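Local structure of lipase (Acinetobacter baumannii, 4OPM) at residues A[50-60]-A[75-83]. The protein probably hydrolyses ester bonds of lipids, as a putative triacylglycerol lipase of the alpha/beta hydrolase fold. Residues are numbered along the deposited sequence; the frame is centred on the assembly and turned at random.
Sequences IHGLAGSRDNW and IPDLPGSGE
Asp77 grips Arg57 at both backbone and side chain. Its OD1 takes the backbone N of Arg57 at 2.9 Å, almost straight. Its OD2 receives Arg57 NE at 3.0 Å in a salt bridge that lies near the guanidinium plane but comes down from above the carboxylate. From the opposite face the backbone N of Glu83 also binds OD2, as does Ser35 OG of strand 32-39; bonds on both oxygens should hold the carboxylate's rotation. Farther along the guanidinium edge, Arg57 NH2 meets Glu83 OE2 at 2.9 Å, completing a salt-bridge network; NH1 turns to Ser37 and Ser24. His51 ND1 donates to Gly52 O in the ring plane, and NE2 accepts the backbone N of Leu78 at 2.9 Å, a straight bond tilted from that plane. With chi1 at 69°, its CG sits between backbone N and carbonyl carbon. The two segments run from the ends of neighbouring parallel strands 46-50 and 72-76 into the loops after them; in related hydrolases the His-Gly loop usually supplies an oxyanion-hole NH, probably so here. Ser81 OG donates to Gly55 O at 2.8 Å, tying the two type II turns together. Ser56 CA lies over the centre of one imidazole face; on the other, Leu78 CD1 makes a CH-pi contact, 4.0 Å from the His51 ring centroid. Leu78 CD1 also packs on Ile50 CG2, and Ile75 CG2 rests 3.7 Å from Trp60 CD1.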
# COMPACT_ATOMS: atom_id res chain seq x y z
N ILE A 50 1.31 2.78 -3.34
CA ILE A 50 -0.01 2.14 -3.25
C ILE A 50 -0.24 1.53 -1.86
O ILE A 50 0.46 0.59 -1.48
CB ILE A 50 -0.17 1.05 -4.36
CG1 ILE A 50 0.32 1.54 -5.74
CG2 ILE A 50 -1.63 0.54 -4.42
CD1 ILE A 50 0.45 0.43 -6.78
N HIS A 51 -1.24 2.05 -1.13
CA HIS A 51 -1.60 1.56 0.21
C HIS A 51 -2.33 0.19 0.12
O HIS A 51 -2.70 -0.26 -0.97
CB HIS A 51 -2.44 2.59 0.98
CG HIS A 51 -3.82 2.79 0.43
ND1 HIS A 51 -4.84 1.87 0.65
CD2 HIS A 51 -4.31 3.81 -0.31
CE1 HIS A 51 -5.91 2.36 0.05
NE2 HIS A 51 -5.64 3.53 -0.54
N GLY A 52 -2.57 -0.41 1.28
CA GLY A 52 -3.23 -1.70 1.38
C GLY A 52 -4.70 -1.65 1.76
O GLY A 52 -5.31 -0.58 1.79
N LEU A 53 -5.27 -2.83 2.07
CA LEU A 53 -6.69 -3.01 2.39
C LEU A 53 -7.10 -2.19 3.61
O LEU A 53 -6.44 -2.26 4.64
CB LEU A 53 -6.99 -4.50 2.64
CG LEU A 53 -8.41 -4.90 3.12
CD1 LEU A 53 -9.44 -4.65 2.05
CD2 LEU A 53 -8.43 -6.36 3.51
N ALA A 54 -8.19 -1.39 3.46
CA ALA A 54 -8.75 -0.49 4.48
C ALA A 54 -7.76 0.62 4.89
O ALA A 54 -8.04 1.37 5.83
CB ALA A 54 -9.21 -1.26 5.72
N GLY A 55 -6.66 0.75 4.16
CA GLY A 55 -5.68 1.80 4.41
C GLY A 55 -6.06 3.07 3.69
O GLY A 55 -7.23 3.25 3.32
N SER A 56 -5.09 3.97 3.49
CA SER A 56 -5.31 5.22 2.76
C SER A 56 -3.97 5.80 2.34
O SER A 56 -2.91 5.33 2.81
CB SER A 56 -6.10 6.23 3.61
OG SER A 56 -5.26 6.90 4.54
N ARG A 57 -4.00 6.85 1.51
CA ARG A 57 -2.79 7.53 1.08
C ARG A 57 -1.93 7.99 2.27
O ARG A 57 -0.70 7.99 2.17
CB ARG A 57 -3.11 8.74 0.19
CG ARG A 57 -3.96 9.84 0.82
CD ARG A 57 -4.56 10.73 -0.24
NE ARG A 57 -5.62 11.59 0.29
CZ ARG A 57 -5.49 12.90 0.50
NH1 ARG A 57 -4.35 13.51 0.23
NH2 ARG A 57 -6.51 13.60 0.97
N ASP A 58 -2.56 8.35 3.42
CA ASP A 58 -1.83 8.84 4.59
C ASP A 58 -0.94 7.77 5.24
O ASP A 58 0.01 8.13 5.96
CB ASP A 58 -2.79 9.44 5.62
CG ASP A 58 -3.47 10.69 5.08
OD1 ASP A 58 -2.75 11.57 4.52
OD2 ASP A 58 -4.70 10.77 5.15
N ASN A 59 -1.15 6.47 4.91
CA ASN A 59 -0.28 5.40 5.42
C ASN A 59 1.19 5.60 4.97
O ASN A 59 2.09 5.10 5.62
CB ASN A 59 -0.74 4.04 4.91
CG ASN A 59 -2.07 3.53 5.43
OD1 ASN A 59 -2.60 2.55 4.91
ND2 ASN A 59 -2.60 4.13 6.50
N TRP A 60 1.39 6.29 3.82
CA TRP A 60 2.69 6.52 3.23
C TRP A 60 3.35 7.85 3.67
O TRP A 60 4.46 8.12 3.22
CB TRP A 60 2.57 6.51 1.70
CG TRP A 60 2.42 5.14 1.13
CD1 TRP A 60 1.27 4.56 0.67
CD2 TRP A 60 3.46 4.17 0.95
NE1 TRP A 60 1.53 3.29 0.22
CE2 TRP A 60 2.87 3.03 0.36
CE3 TRP A 60 4.84 4.17 1.21
CZ2 TRP A 60 3.62 1.89 0.03
CZ3 TRP A 60 5.58 3.04 0.87
CH2 TRP A 60 4.97 1.93 0.27
N ILE A 75 0.39 9.56 -4.51
CA ILE A 75 -0.16 8.60 -3.54
C ILE A 75 -1.69 8.62 -3.59
O ILE A 75 -2.32 9.43 -2.91
CB ILE A 75 0.34 8.85 -2.08
CG1 ILE A 75 1.78 9.38 -2.00
CG2 ILE A 75 0.11 7.59 -1.20
CD1 ILE A 75 2.23 9.76 -0.56
N PRO A 76 -2.30 7.70 -4.33
CA PRO A 76 -3.76 7.72 -4.42
C PRO A 76 -4.46 7.02 -3.27
O PRO A 76 -3.95 6.06 -2.69
CB PRO A 76 -4.04 6.97 -5.73
CG PRO A 76 -2.89 6.02 -5.88
CD PRO A 76 -1.70 6.68 -5.22
N ASP A 77 -5.68 7.49 -2.98
CA ASP A 77 -6.63 6.79 -2.16
C ASP A 77 -7.31 5.80 -3.10
O ASP A 77 -7.94 6.22 -4.08
CB ASP A 77 -7.68 7.73 -1.54
CG ASP A 77 -7.26 8.45 -0.29
OD1 ASP A 77 -6.51 7.85 0.53
OD2 ASP A 77 -7.78 9.55 -0.05
N LEU A 78 -7.16 4.51 -2.86
CA LEU A 78 -7.82 3.55 -3.74
C LEU A 78 -9.32 3.55 -3.50
O LEU A 78 -9.75 3.89 -2.39
CB LEU A 78 -7.27 2.11 -3.47
CG LEU A 78 -5.79 1.85 -3.77
CD1 LEU A 78 -5.34 0.52 -3.17
CD2 LEU A 78 -5.51 1.85 -5.27
N PRO A 79 -10.13 3.15 -4.50
CA PRO A 79 -11.58 2.96 -4.25
C PRO A 79 -11.82 2.18 -2.95
O PRO A 79 -11.15 1.17 -2.69
CB PRO A 79 -12.01 2.13 -5.46
CG PRO A 79 -11.09 2.58 -6.55
CD PRO A 79 -9.76 2.70 -5.86
N GLY A 80 -12.73 2.69 -2.13
CA GLY A 80 -13.08 2.11 -0.84
C GLY A 80 -12.33 2.76 0.30
O GLY A 80 -12.63 2.49 1.46
N SER A 81 -11.37 3.66 -0.01
CA SER A 81 -10.52 4.33 0.97
C SER A 81 -10.52 5.84 0.83
O SER A 81 -10.72 6.37 -0.25
CB SER A 81 -9.09 3.85 0.83
OG SER A 81 -8.96 2.49 1.23
N GLY A 82 -10.19 6.49 1.94
CA GLY A 82 -10.04 7.94 2.03
C GLY A 82 -11.17 8.73 1.41
O GLY A 82 -12.34 8.48 1.72
N GLU A 83 -10.82 9.68 0.52
CA GLU A 83 -11.81 10.55 -0.10
C GLU A 83 -12.10 10.20 -1.57
O GLU A 83 -12.77 10.97 -2.25
CB GLU A 83 -11.36 12.02 0.02
CG GLU A 83 -11.22 12.50 1.45
CD GLU A 83 -10.23 13.63 1.59
OE1 GLU A 83 -10.52 14.74 1.10
OE2 GLU A 83 -9.16 13.41 2.21
O HOH W 1 -1.73 4.74 -1.90
O HOH W 2 -9.60 -0.58 1.31
O HOH W 3 -9.64 4.64 4.45
O HOH W 4 -8.22 16.20 1.35